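PDB 6L6J: Oxidored_FMN domain-containing protein from [Pseudomonas] geniculata N1, which probably acts as an FMN- and [4Fe-4S]-dependent amine oxidase that oxidises 6-hydroxypseudooxynicotine, and also binds ADP. Local coordinates for residues I394-T406 and I416-V428; E496-T508 and G584-K596. All blocks are in the same frame, centred on the assembly; numbering follows the deposited sequence.

Contact 1 (I394-T406 and I416-V428). With ADP (adenosine-5'-diphosphate), chain D.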
loop_
_atom_site.group_PDB
_atom_site.type_symbol
_atom_site.label_atom_id
_atom_site.label_comp_id
_atom_site.label_asym_id
_atom_site.label_seq_id
_atom_site.Cartn_x
_atom_site.Cartn_y
_atom_site.Cartn_z
ATOM N N ILE A 394 -16.740 -22.401 -7.276
ATOM C CA ILE A 394 -16.159 -23.517 -6.485
ATOM C C ILE A 394 -14.870 -23.020 -5.823
ATOM O O ILE A 394 -13.836 -22.931 -6.517
ATOM C CB ILE A 394 -15.960 -24.749 -7.386
ATOM C CG1 ILE A 394 -17.102 -24.866 -8.399
ATOM C CG2 ILE A 394 -15.801 -25.998 -6.539
ATOM C CD1 ILE A 394 -17.165 -26.186 -9.125
ATOM N N GLY A 395 -14.942 -22.679 -4.538
ATOM C CA GLY A 395 -13.810 -22.130 -3.767
ATOM C C GLY A 395 -14.209 -20.917 -2.930
ATOM O O GLY A 395 -14.744 -19.936 -3.494
ATOM N N GLY A 396 -13.928 -20.964 -1.633
ATOM C CA GLY A 396 -14.303 -19.908 -0.674
ATOM C C GLY A 396 -13.139 -19.007 -0.321
ATOM O O GLY A 396 -13.259 -18.296 0.673
ATOM N N GLY A 397 -12.069 -19.022 -1.116
ATOM C CA GLY A 397 -10.927 -18.097 -0.963
ATOM C C GLY A 397 -11.259 -16.700 -1.481
ATOM O O GLY A 397 -12.381 -16.444 -1.937
ATOM N N PRO A 398 -10.300 -15.752 -1.460
ATOM C CA PRO A 398 -10.561 -14.396 -1.937
ATOM C C PRO A 398 -10.923 -14.330 -3.430
ATOM O O PRO A 398 -11.662 -13.411 -3.814
ATOM C CB PRO A 398 -9.262 -13.627 -1.662
ATOM C CG PRO A 398 -8.212 -14.683 -1.421
ATOM C CD PRO A 398 -8.930 -15.940 -0.983
ATOM N N ALA A 399 -10.430 -15.276 -4.243
ATOM C CA ALA A 399 -10.749 -15.365 -5.689
ATOM C C ALA A 399 -12.240 -15.634 -5.838
ATOM O O ALA A 399 -12.938 -14.751 -6.342
ATOM C CB ALA A 399 -9.917 -16.425 -6.386
ATOM N N GLY A 400 -12.701 -16.790 -5.357
ATOM C CA GLY A 400 -14.127 -17.178 -5.336
ATOM C C GLY A 400 -15.032 -16.056 -4.825
ATOM O O GLY A 400 -15.999 -15.678 -5.545
ATOM N N LEU A 401 -14.734 -15.532 -3.638
ATOM C CA LEU A 401 -15.591 -14.547 -2.929
ATOM C C LEU A 401 -15.715 -13.273 -3.756
ATOM O O LEU A 401 -16.792 -12.637 -3.686
ATOM C CB LEU A 401 -14.988 -14.216 -1.560
ATOM C CG LEU A 401 -15.161 -15.300 -0.510
ATOM C CD1 LEU A 401 -14.344 -14.971 0.730
ATOM C CD2 LEU A 401 -16.631 -15.477 -0.163
ATOM N N GLU A 402 -14.644 -12.880 -4.447
ATOM C CA GLU A 402 -14.633 -11.613 -5.224
ATOM C C GLU A 402 -15.481 -11.807 -6.487
ATOM O O GLU A 402 -16.198 -10.904 -6.841
ATOM C CB GLU A 402 -13.190 -11.190 -5.511
ATOM C CG GLU A 402 -13.083 -9.970 -6.399
ATOM C CD GLU A 402 -13.996 -8.826 -6.008
ATOM O OE1 GLU A 402 -14.146 -8.581 -4.811
ATOM O OE2 GLU A 402 -14.551 -8.177 -6.906
ATOM N N ALA A 403 -15.371 -12.960 -7.151
ATOM C CA ALA A 403 -16.189 -13.335 -8.336
ATOM C C ALA A 403 -17.689 -13.344 -7.968
ATOM O O ALA A 403 -18.469 -12.639 -8.645
ATOM C CB ALA A 403 -15.746 -14.678 -8.854
ATOM N N ALA A 404 -18.057 -14.109 -6.922
ATOM C CA ALA A 404 -19.433 -14.231 -6.384
ATOM C C ALA A 404 -19.963 -12.834 -6.080
ATOM O O ALA A 404 -20.968 -12.442 -6.690
ATOM C CB ALA A 404 -19.461 -15.099 -5.157
ATOM N N HIS A 405 -19.260 -12.089 -5.234
ATOM C CA HIS A 405 -19.609 -10.688 -4.902
ATOM C C HIS A 405 -19.908 -9.927 -6.193
ATOM O O HIS A 405 -21.013 -9.356 -6.279
ATOM C CB HIS A 405 -18.517 -10.031 -4.064
ATOM C CG HIS A 405 -18.905 -8.705 -3.506
ATOM N ND1 HIS A 405 -20.209 -8.353 -3.294
ATOM C CD2 HIS A 405 -18.159 -7.652 -3.116
ATOM C CE1 HIS A 405 -20.258 -7.129 -2.792
ATOM N NE2 HIS A 405 -19.006 -6.677 -2.674
ATOM N N THR A 406 -18.993 -9.945 -7.163
ATOM C CA THR A 406 -19.072 -9.115 -8.401
ATOM C C THR A 406 -20.291 -9.526 -9.237
ATOM O O THR A 406 -21.090 -8.644 -9.589
ATOM C CB THR A 406 -17.774 -9.175 -9.216
ATOM O OG1 THR A 406 -16.694 -8.750 -8.383
ATOM C CG2 THR A 406 -17.825 -8.300 -10.447
ATOM N N ILE A 416 -22.196 -20.337 -4.396
ATOM C CA ILE A 416 -20.762 -20.541 -4.032
ATOM C C ILE A 416 -20.652 -21.687 -3.009
ATOM O O ILE A 416 -21.424 -21.695 -2.027
ATOM C CB ILE A 416 -20.136 -19.224 -3.531
ATOM C CG1 ILE A 416 -18.691 -19.420 -3.073
ATOM C CG2 ILE A 416 -20.987 -18.586 -2.443
ATOM C CD1 ILE A 416 -17.862 -18.150 -3.077
ATOM N N ALA A 417 -19.741 -22.631 -3.263
ATOM C CA ALA A 417 -19.459 -23.815 -2.426
ATOM C C ALA A 417 -18.002 -23.774 -1.943
ATOM O O ALA A 417 -17.136 -23.324 -2.715
ATOM C CB ALA A 417 -19.732 -25.070 -3.219
ATOM N N ASP A 418 -17.745 -24.223 -0.709
ATOM C CA ASP A 418 -16.380 -24.449 -0.160
ATOM C C ASP A 418 -16.398 -25.724 0.679
ATOM O O ASP A 418 -17.444 -26.013 1.289
ATOM C CB ASP A 418 -15.908 -23.279 0.708
ATOM C CG ASP A 418 -14.451 -23.411 1.116
ATOM O OD1 ASP A 418 -13.590 -23.141 0.249
ATOM O OD2 ASP A 418 -14.186 -23.852 2.285
ATOM N N ALA A 419 -15.274 -26.433 0.735
ATOM C CA ALA A 419 -15.152 -27.753 1.397
ATOM C C ALA A 419 -14.979 -27.585 2.915
ATOM O O ALA A 419 -15.181 -28.598 3.612
ATOM C CB ALA A 419 -14.005 -28.530 0.785
ATOM N N GLY A 420 -14.623 -26.380 3.394
ATOM C CA GLY A 420 -14.285 -26.109 4.808
ATOM C C GLY A 420 -15.461 -25.539 5.599
ATOM O O GLY A 420 -16.472 -25.215 5.000
ATOM N N SER A 421 -15.324 -25.399 6.917
ATOM C CA SER A 421 -16.402 -24.929 7.830
ATOM C C SER A 421 -16.392 -23.402 7.935
ATOM O O SER A 421 -17.247 -22.875 8.685
ATOM C CB SER A 421 -16.296 -25.557 9.198
ATOM O OG SER A 421 -15.009 -26.106 9.415
ATOM N N GLU A 422 -15.483 -22.716 7.231
ATOM C CA GLU A 422 -15.284 -21.244 7.380
ATOM C C GLU A 422 -14.856 -20.641 6.042
ATOM O O GLU A 422 -13.941 -21.210 5.389
ATOM C CB GLU A 422 -14.238 -20.974 8.461
ATOM C CG GLU A 422 -14.257 -19.553 8.987
ATOM C CD GLU A 422 -13.076 -19.212 9.886
ATOM O OE1 GLU A 422 -12.762 -20.021 10.789
ATOM O OE2 GLU A 422 -12.464 -18.143 9.684
ATOM N N TRP A 423 -15.503 -19.543 5.647
ATOM C CA TRP A 423 -15.195 -18.802 4.394
ATOM C C TRP A 423 -13.804 -18.183 4.539
ATOM O O TRP A 423 -13.479 -17.751 5.656
ATOM C CB TRP A 423 -16.271 -17.744 4.111
ATOM C CG TRP A 423 -17.603 -18.355 3.826
ATOM C CD1 TRP A 423 -18.697 -18.379 4.643
ATOM C CD2 TRP A 423 -17.962 -19.093 2.641
ATOM N NE1 TRP A 423 -19.717 -19.074 4.051
ATOM C CE2 TRP A 423 -19.296 -19.516 2.818
ATOM C CE3 TRP A 423 -17.293 -19.426 1.460
ATOM C CZ2 TRP A 423 -19.962 -20.263 1.852
ATOM C CZ3 TRP A 423 -17.953 -20.171 0.512
ATOM C CH2 TRP A 423 -19.272 -20.581 0.708
ATOM N N GLY A 424 -13.017 -18.183 3.462
ATOM C CA GLY A 424 -11.713 -17.486 3.397
ATOM C C GLY A 424 -10.605 -18.293 2.727
ATOM O O GLY A 424 -9.507 -17.752 2.557
ATOM N N GLY A 425 -10.860 -19.539 2.335
ATOM C CA GLY A 425 -9.813 -20.403 1.762
ATOM C C GLY A 425 -8.506 -20.231 2.518
ATOM O O GLY A 425 -8.511 -20.413 3.747
ATOM N N ARG A 426 -7.444 -19.831 1.814
ATOM C CA ARG A 426 -6.066 -19.704 2.361
ATOM C C ARG A 426 -6.061 -18.728 3.541
ATOM O O ARG A 426 -5.222 -18.900 4.443
ATOM C CB ARG A 426 -5.092 -19.249 1.283
ATOM C CG ARG A 426 -5.399 -17.871 0.714
ATOM C CD ARG A 426 -4.535 -17.584 -0.509
ATOM N NE ARG A 426 -3.166 -17.324 -0.123
ATOM C CZ ARG A 426 -2.177 -17.080 -0.958
ATOM N NH1 ARG A 426 -2.396 -17.079 -2.264
ATOM N NH2 ARG A 426 -0.962 -16.847 -0.481
ATOM N N LEU A 427 -6.989 -17.776 3.568
ATOM C CA LEU A 427 -7.043 -16.734 4.636
ATOM C C LEU A 427 -7.650 -17.258 5.942
ATOM O O LEU A 427 -7.366 -16.626 6.970
ATOM C CB LEU A 427 -7.802 -15.506 4.145
ATOM C CG LEU A 427 -7.022 -14.632 3.162
ATOM C CD1 LEU A 427 -7.899 -13.476 2.682
ATOM C CD2 LEU A 427 -5.730 -14.131 3.799
ATOM N N VAL A 428 -8.415 -18.355 5.932
ATOM C CA VAL A 428 -8.898 -18.986 7.200
ATOM C C VAL A 428 -7.692 -19.175 8.112
ATOM O O VAL A 428 -7.738 -18.648 9.209
ATOM C CB VAL A 428 -9.642 -20.320 6.990
ATOM C CG1 VAL A 428 -9.637 -21.171 8.244
ATOM C CG2 VAL A 428 -11.078 -20.105 6.512
HETATM P PB ADP D . -7.528 -18.319 -3.934
HETATM O O1B ADP D . -8.934 -17.876 -3.599
HETATM O O2B ADP D . -6.454 -17.326 -3.492
HETATM O O3B ADP D . -7.387 -18.738 -5.376
HETATM P PA ADP D . -7.716 -20.250 -1.737
HETATM O O1A ADP D . -7.888 -19.082 -0.826
HETATM O O2A ADP D . -6.739 -21.304 -1.374
HETATM O O3A ADP D . -7.252 -19.689 -3.149
HETATM O "O5'" ADP D . -9.161 -20.885 -2.076
HETATM C "C5'" ADP D . -9.346 -22.299 -2.322
HETATM C "C4'" ADP D . -10.533 -22.795 -1.533
HETATM O "O4'" ADP D . -11.275 -23.735 -2.357
HETATM C "C3'" ADP D . -10.193 -23.566 -0.245
HETATM O "O3'" ADP D . -11.152 -23.380 0.790
HETATM C "C2'" ADP D . -10.209 -25.013 -0.752
HETATM O "O2'" ADP D . -10.284 -26.011 0.246
HETATM C "C1'" ADP D . -11.458 -24.924 -1.623
HETATM N N9 ADP D . -11.658 -26.065 -2.517
HETATM C C8 ADP D . -10.706 -26.788 -3.200
HETATM N N7 ADP D . -11.210 -27.772 -3.901
HETATM C C5 ADP D . -12.580 -27.712 -3.648
HETATM C C6 ADP D . -13.676 -28.485 -4.095
HETATM N N6 ADP D . -13.570 -29.505 -4.935
HETATM N N1 ADP D . -14.914 -28.147 -3.654
HETATM C C2 ADP D . -15.027 -27.106 -2.822
HETATM N N3 ADP D . -14.076 -26.309 -2.345
HETATM C C4 ADP D . -12.864 -26.663 -2.798
#
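Gly-395 and Gly-396 meet Ala-417 and Asp-418 where two neighbouring parallel strands run out. This is the nucleotide-binding beta-alpha-beta unit of a Rossmann fold, with Gly-395, Gly-397 and Gly-400 fitting the GxGxxG pattern. Gly-395 N donates to Ala-417 O at 2.9 Å, which with the Ala-417 to Val-393 bond makes the parallel pairing of Ile-394 with Ala-417.

Asp-418 is the acid just past strand 413-417. Its CG stands anti to the backbone N (chi1 -172°), which carries the carboxylate to the glycine turn. CB packs against the backbone of Gly-396, and CG lies between that backbone and the ribose. OD1 takes two bonds: Gly-396 N donates to it at 2.9 Å from the anti side, somewhat out of the carboxylate plane, and ADP O3' donates at 2.5 Å. OD2 turns back to its own loop and accepts from Gly-420 N, met from above the carboxylate plane, in an Asx turn that fixes the rotation of the group.

A CB on Gly-396 would run into both Asp-418 OD1 and Trp-423 CE3; as it is, Gly-396 CA lies in plane at the edge of the indole. Gly-424 N donates to Gly-396 O and draws the second loop against the first.

The diphosphate sits over helix 398-410, whose N-terminal end probably steadies the negative charge. Ala-399 N donates to ADP O1B, while Arg-426 N gives ADP O1A an almost straight bond (2.8 Å, 176°). The Arg-426 guanidinium, with ADP O2B near its plane at the edge, is held by salt bridges to Asp-646, another ADP-site residue, and Glu-430. Behind the turn, Ile-416 and Leu-401 cross at about a right angle, and Ile-416 CD1 lies 3.6 Å from Gly-395 O and 4.0 Å from Ala-404 CB.

Contact 2 (E496-T508 and G584-K596)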
loop_
_atom_site.group_PDB
_atom_site.type_symbol
_atom_site.label_atom_id
_atom_site.label_comp_id
_atom_site.label_asym_id
_atom_site.label_seq_id
_atom_site.Cartn_x
_atom_site.Cartn_y
_atom_site.Cartn_z
ATOM N N GLU A 496 15.251 -29.247 -8.847
ATOM C CA GLU A 496 15.399 -30.648 -8.375
ATOM C C GLU A 496 15.156 -30.711 -6.869
ATOM O O GLU A 496 15.634 -29.853 -6.116
ATOM C CB GLU A 496 16.796 -31.173 -8.723
ATOM C CG GLU A 496 16.965 -31.580 -10.182
ATOM C CD GLU A 496 16.142 -32.792 -10.601
ATOM O OE1 GLU A 496 16.083 -33.791 -9.834
ATOM O OE2 GLU A 496 15.542 -32.737 -11.685
ATOM N N PRO A 497 14.423 -31.748 -6.391
ATOM C CA PRO A 497 14.258 -31.991 -4.961
ATOM C C PRO A 497 15.555 -31.802 -4.162
ATOM O O PRO A 497 16.581 -32.273 -4.586
ATOM C CB PRO A 497 13.834 -33.470 -4.918
ATOM C CG PRO A 497 13.054 -33.671 -6.203
ATOM C CD PRO A 497 13.723 -32.756 -7.208
ATOM N N ILE A 498 15.473 -31.123 -3.016
ATOM C CA ILE A 498 16.628 -31.023 -2.076
ATOM C C ILE A 498 16.812 -32.389 -1.422
ATOM O O ILE A 498 15.860 -32.973 -0.898
ATOM C CB ILE A 498 16.456 -29.921 -1.016
ATOM C CG1 ILE A 498 16.139 -28.560 -1.634
ATOM C CG2 ILE A 498 17.700 -29.858 -0.135
ATOM C CD1 ILE A 498 15.944 -27.461 -0.603
ATOM N N PRO A 499 18.040 -32.945 -1.456
ATOM C CA PRO A 499 18.347 -34.172 -0.717
ATOM C C PRO A 499 17.920 -34.098 0.759
ATOM O O PRO A 499 18.304 -33.164 1.472
ATOM C CB PRO A 499 19.872 -34.308 -0.872
ATOM C CG PRO A 499 20.191 -33.586 -2.189
ATOM C CD PRO A 499 19.178 -32.459 -2.265
ATOM N N GLY A 500 17.118 -35.078 1.181
ATOM C CA GLY A 500 16.686 -35.236 2.578
ATOM C C GLY A 500 15.387 -34.509 2.842
ATOM O O GLY A 500 14.915 -34.528 4.009
ATOM N N CYS A 501 14.805 -33.902 1.803
ATOM C CA CYS A 501 13.503 -33.170 1.891
ATOM C C CYS A 501 12.380 -34.095 2.389
ATOM O O CYS A 501 11.420 -33.561 2.932
ATOM C CB CYS A 501 13.104 -32.547 0.560
ATOM S SG CYS A 501 12.814 -33.772 -0.740
ATOM N N ASP A 502 12.495 -35.419 2.231
ATOM C CA ASP A 502 11.409 -36.370 2.611
ATOM C C ASP A 502 11.622 -36.902 4.043
ATOM O O ASP A 502 10.757 -37.644 4.539
ATOM C CB ASP A 502 11.253 -37.457 1.548
ATOM C CG ASP A 502 10.682 -36.943 0.230
ATOM O OD1 ASP A 502 9.881 -35.961 0.251
ATOM O OD2 ASP A 502 11.035 -37.520 -0.825
ATOM N N LEU A 503 12.683 -36.488 4.732
ATOM C CA LEU A 503 12.871 -36.823 6.171
ATOM C C LEU A 503 11.721 -36.219 6.987
ATOM O O LEU A 503 11.283 -35.097 6.731
ATOM C CB LEU A 503 14.245 -36.340 6.640
ATOM C CG LEU A 503 15.438 -36.962 5.906
ATOM C CD1 LEU A 503 16.702 -36.145 6.146
ATOM C CD2 LEU A 503 15.648 -38.411 6.315
ATOM N N PRO A 504 11.177 -36.958 7.987
ATOM C CA PRO A 504 9.950 -36.545 8.681
ATOM C C PRO A 504 10.071 -35.261 9.522
ATOM O O PRO A 504 9.051 -34.683 9.832
ATOM C CB PRO A 504 9.650 -37.739 9.607
ATOM C CG PRO A 504 11.019 -38.363 9.845
ATOM C CD PRO A 504 11.711 -38.231 8.509
ATOM N N HIS A 505 11.293 -34.843 9.871
ATOM C CA HIS A 505 11.517 -33.576 10.621
ATOM C C HIS A 505 11.358 -32.363 9.677
ATOM O O HIS A 505 11.306 -31.208 10.196
ATOM C CB HIS A 505 12.856 -33.624 11.383
ATOM C CG HIS A 505 14.060 -33.381 10.536
ATOM N ND1 HIS A 505 14.414 -34.225 9.502
ATOM C CD2 HIS A 505 14.984 -32.389 10.563
ATOM C CE1 HIS A 505 15.502 -33.756 8.923
ATOM N NE2 HIS A 505 15.866 -32.623 9.547
ATOM N N VAL A 506 11.293 -32.597 8.352
ATOM C CA VAL A 506 11.142 -31.527 7.313
ATOM C C VAL A 506 9.653 -31.186 7.137
ATOM O O VAL A 506 8.833 -32.110 6.964
ATOM C CB VAL A 506 11.794 -31.920 5.978
ATOM C CG1 VAL A 506 11.681 -30.801 4.946
ATOM C CG2 VAL A 506 13.251 -32.315 6.158
ATOM N N LEU A 507 9.325 -29.893 7.172
ATOM C CA LEU A 507 7.936 -29.376 7.103
ATOM C C LEU A 507 7.815 -28.331 5.983
ATOM O O LEU A 507 8.838 -27.898 5.413
ATOM C CB LEU A 507 7.581 -28.743 8.450
ATOM C CG LEU A 507 7.902 -29.575 9.694
ATOM C CD1 LEU A 507 7.793 -28.729 10.953
ATOM C CD2 LEU A 507 6.996 -30.793 9.786
ATOM N N THR A 508 6.576 -27.936 5.715
ATOM C CA THR A 508 6.176 -26.860 4.776
ATOM C C THR A 508 5.246 -25.915 5.521
ATOM O O THR A 508 4.760 -26.255 6.600
ATOM C CB THR A 508 5.457 -27.435 3.554
ATOM O OG1 THR A 508 4.062 -27.458 3.848
ATOM C CG2 THR A 508 5.929 -28.821 3.173
ATOM N N GLY A 584 22.227 -14.699 1.313
ATOM C CA GLY A 584 23.020 -15.200 0.171
ATOM C C GLY A 584 23.484 -16.635 0.377
ATOM O O GLY A 584 24.643 -16.926 0.003
ATOM N N THR A 585 22.610 -17.489 0.914
ATOM C CA THR A 585 22.922 -18.874 1.329
ATOM C C THR A 585 21.826 -19.816 0.827
ATOM O O THR A 585 20.635 -19.537 1.063
ATOM C CB THR A 585 23.088 -19.004 2.856
ATOM O OG1 THR A 585 24.209 -18.243 3.295
ATOM C CG2 THR A 585 23.344 -20.416 3.315
ATOM N N ALA A 586 22.232 -20.913 0.184
ATOM C CA ALA A 586 21.334 -21.989 -0.294
ATOM C C ALA A 586 21.575 -23.265 0.525
ATOM O O ALA A 586 22.703 -23.464 1.052
ATOM C CB ALA A 586 21.562 -22.227 -1.764
ATOM N N ILE A 587 20.553 -24.117 0.585
ATOM C CA ILE A 587 20.624 -25.474 1.184
ATOM C C ILE A 587 21.091 -26.468 0.115
ATOM O O ILE A 587 20.388 -26.613 -0.911
ATOM C CB ILE A 587 19.258 -25.841 1.777
ATOM C CG1 ILE A 587 18.968 -24.980 3.007
ATOM C CG2 ILE A 587 19.189 -27.324 2.093
ATOM C CD1 ILE A 587 17.663 -25.301 3.691
ATOM N N ALA A 588 22.219 -27.137 0.368
ATOM C CA ALA A 588 22.770 -28.227 -0.475
ATOM C C ALA A 588 21.971 -29.505 -0.214
ATOM O O ALA A 588 21.605 -30.208 -1.191
ATOM C CB ALA A 588 24.237 -28.445 -0.195
ATOM N N SER A 589 21.696 -29.783 1.058
ATOM C CA SER A 589 21.193 -31.101 1.531
ATOM C C SER A 589 20.680 -30.978 2.972
ATOM O O SER A 589 21.175 -30.093 3.702
ATOM C CB SER A 589 22.281 -32.168 1.400
ATOM O OG SER A 589 23.146 -32.170 2.538
ATOM N N ILE A 590 19.750 -31.860 3.353
ATOM C CA ILE A 590 19.142 -31.908 4.713
ATOM C C ILE A 590 19.437 -33.276 5.326
ATOM O O ILE A 590 18.914 -34.251 4.785
ATOM C CB ILE A 590 17.627 -31.620 4.670
ATOM C CG1 ILE A 590 17.329 -30.228 4.102
ATOM C CG2 ILE A 590 17.023 -31.790 6.054
ATOM C CD1 ILE A 590 15.866 -29.987 3.769
ATOM N N GLY A 591 20.205 -33.317 6.422
ATOM C CA GLY A 591 20.429 -34.525 7.247
ATOM C C GLY A 591 19.463 -34.634 8.431
ATOM O O GLY A 591 18.655 -33.737 8.689
ATOM N N PRO A 592 19.540 -35.734 9.216
ATOM C CA PRO A 592 18.594 -36.000 10.309
ATOM C C PRO A 592 18.487 -34.907 11.386
ATOM O O PRO A 592 17.455 -34.822 12.032
ATOM C CB PRO A 592 19.154 -37.262 10.997
ATOM C CG PRO A 592 20.016 -37.928 9.956
ATOM C CD PRO A 592 20.547 -36.801 9.082
ATOM N N SER A 593 19.563 -34.149 11.598
ATOM C CA SER A 593 19.667 -33.151 12.693
ATOM C C SER A 593 20.568 -31.969 12.294
ATOM O O SER A 593 20.997 -31.210 13.186
ATOM C CB SER A 593 20.181 -33.826 13.943
ATOM O OG SER A 593 21.586 -34.049 13.850
ATOM N N SER A 594 20.861 -31.810 11.005
ATOM C CA SER A 594 21.585 -30.625 10.466
ATOM C C SER A 594 21.296 -30.471 8.973
ATOM O O SER A 594 20.876 -31.448 8.332
ATOM C CB SER A 594 23.065 -30.715 10.749
ATOM O OG SER A 594 23.658 -31.801 10.051
ATOM N N VAL A 595 21.515 -29.273 8.443
ATOM C CA VAL A 595 21.522 -29.019 6.971
ATOM C C VAL A 595 22.940 -28.600 6.569
ATOM O O VAL A 595 23.592 -27.867 7.360
ATOM C CB VAL A 595 20.477 -27.972 6.554
ATOM C CG1 VAL A 595 19.122 -28.255 7.183
ATOM C CG2 VAL A 595 20.927 -26.560 6.878
ATOM N N LYS A 596 23.403 -29.092 5.412
ATOM C CA LYS A 596 24.573 -28.544 4.697
ATOM C C LYS A 596 24.077 -27.362 3.859
ATOM O O LYS A 596 23.021 -27.506 3.187
ATOM C CB LYS A 596 25.262 -29.608 3.842
ATOM C CG LYS A 596 26.090 -30.626 4.628
ATOM C CD LYS A 596 26.954 -31.522 3.737
ATOM C CE LYS A 596 27.552 -32.711 4.481
ATOM N NZ LYS A 596 26.551 -33.778 4.757
HETATM O O HOH W 1 17.921 -31.096 9.584
#
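Ile-590 and His-505 cross obliquely, the CG2 methyl of the isoleucine lying 3.8 Å from His-505 NE2, and Ile-590 sits in the middle of the contact. Segment 584-596 forms a hairpin with a classic beta bulge, where Ala-588 and Ser-589 both face Lys-596; its strand 585-590 is an outer strand of a three-stranded antiparallel sheet. The turns of 496-508 lie along that strand.

Ile-590 divides its branches between neighbours. With CG1 anti to the carbonyl carbon (chi1 -60°), that arm heads for Ile-498, while CG2 goes the other way, to His-505 and, tip to tip, to Val-506 CG2. Ile-498 in turn crosses Ile-587 at about a right angle, their CG2 methyls 3.7 Å apart, and strand 612-621 closes over this cluster through Leu-615 and Val-613.

The imidazole is held between two unlike groups. Pro-592 O lies over the centre of one face, 3.6 Å above the ring plane; Val-506 CG2 sits on the opposite face, offset toward the rim. Leu-503 CD1 is in plane at the ring edge, as is water 1, which lies 2.6 Å from His-505 NE2 and 2.9 Å from Gly-591 O, linking ring and carbonyl. Replacing this histidine with an alanine would probably leave water 1 without its ring partner and open a gap between Val-506 and Pro-592 O.

A backbone bond also joins the segments: Ile-590 N donates to Pro-499 O at 2.7 Å, and beside it Gly-500 CA makes a nearly straight CA-H...O contact with Ile-590 O. The turn thus satisfies an amide of an outer strand without pairing as a further strand, and the join includes a backbone bond, a water between ring and carbonyl, and methyl-to-methyl packing.

Contact 1 closes before contact 2 opens along the chain, and their centres lie 34 Å apart, with about 13 Å between nearest atoms and no touch. Neither belongs to the eight-stranded barrel that holds FMN. Contact 1 joins adjacent strands of the five-stranded parallel sheet that carries ADP. Contact 2 packs a loop against the three-stranded antiparallel sheet of the second alpha/beta region, and its strand 506-507 pairs with strand 612-621 of a mixed sheet. After strand 612-621 the chain returns to the ADP-binding domain: strand 641-643 completes the parallel sheet, and helix 653-666 packs on Pro-398 and Leu-427. The region of contact 2 is therefore an insertion between strands of the nucleotide-binding domain.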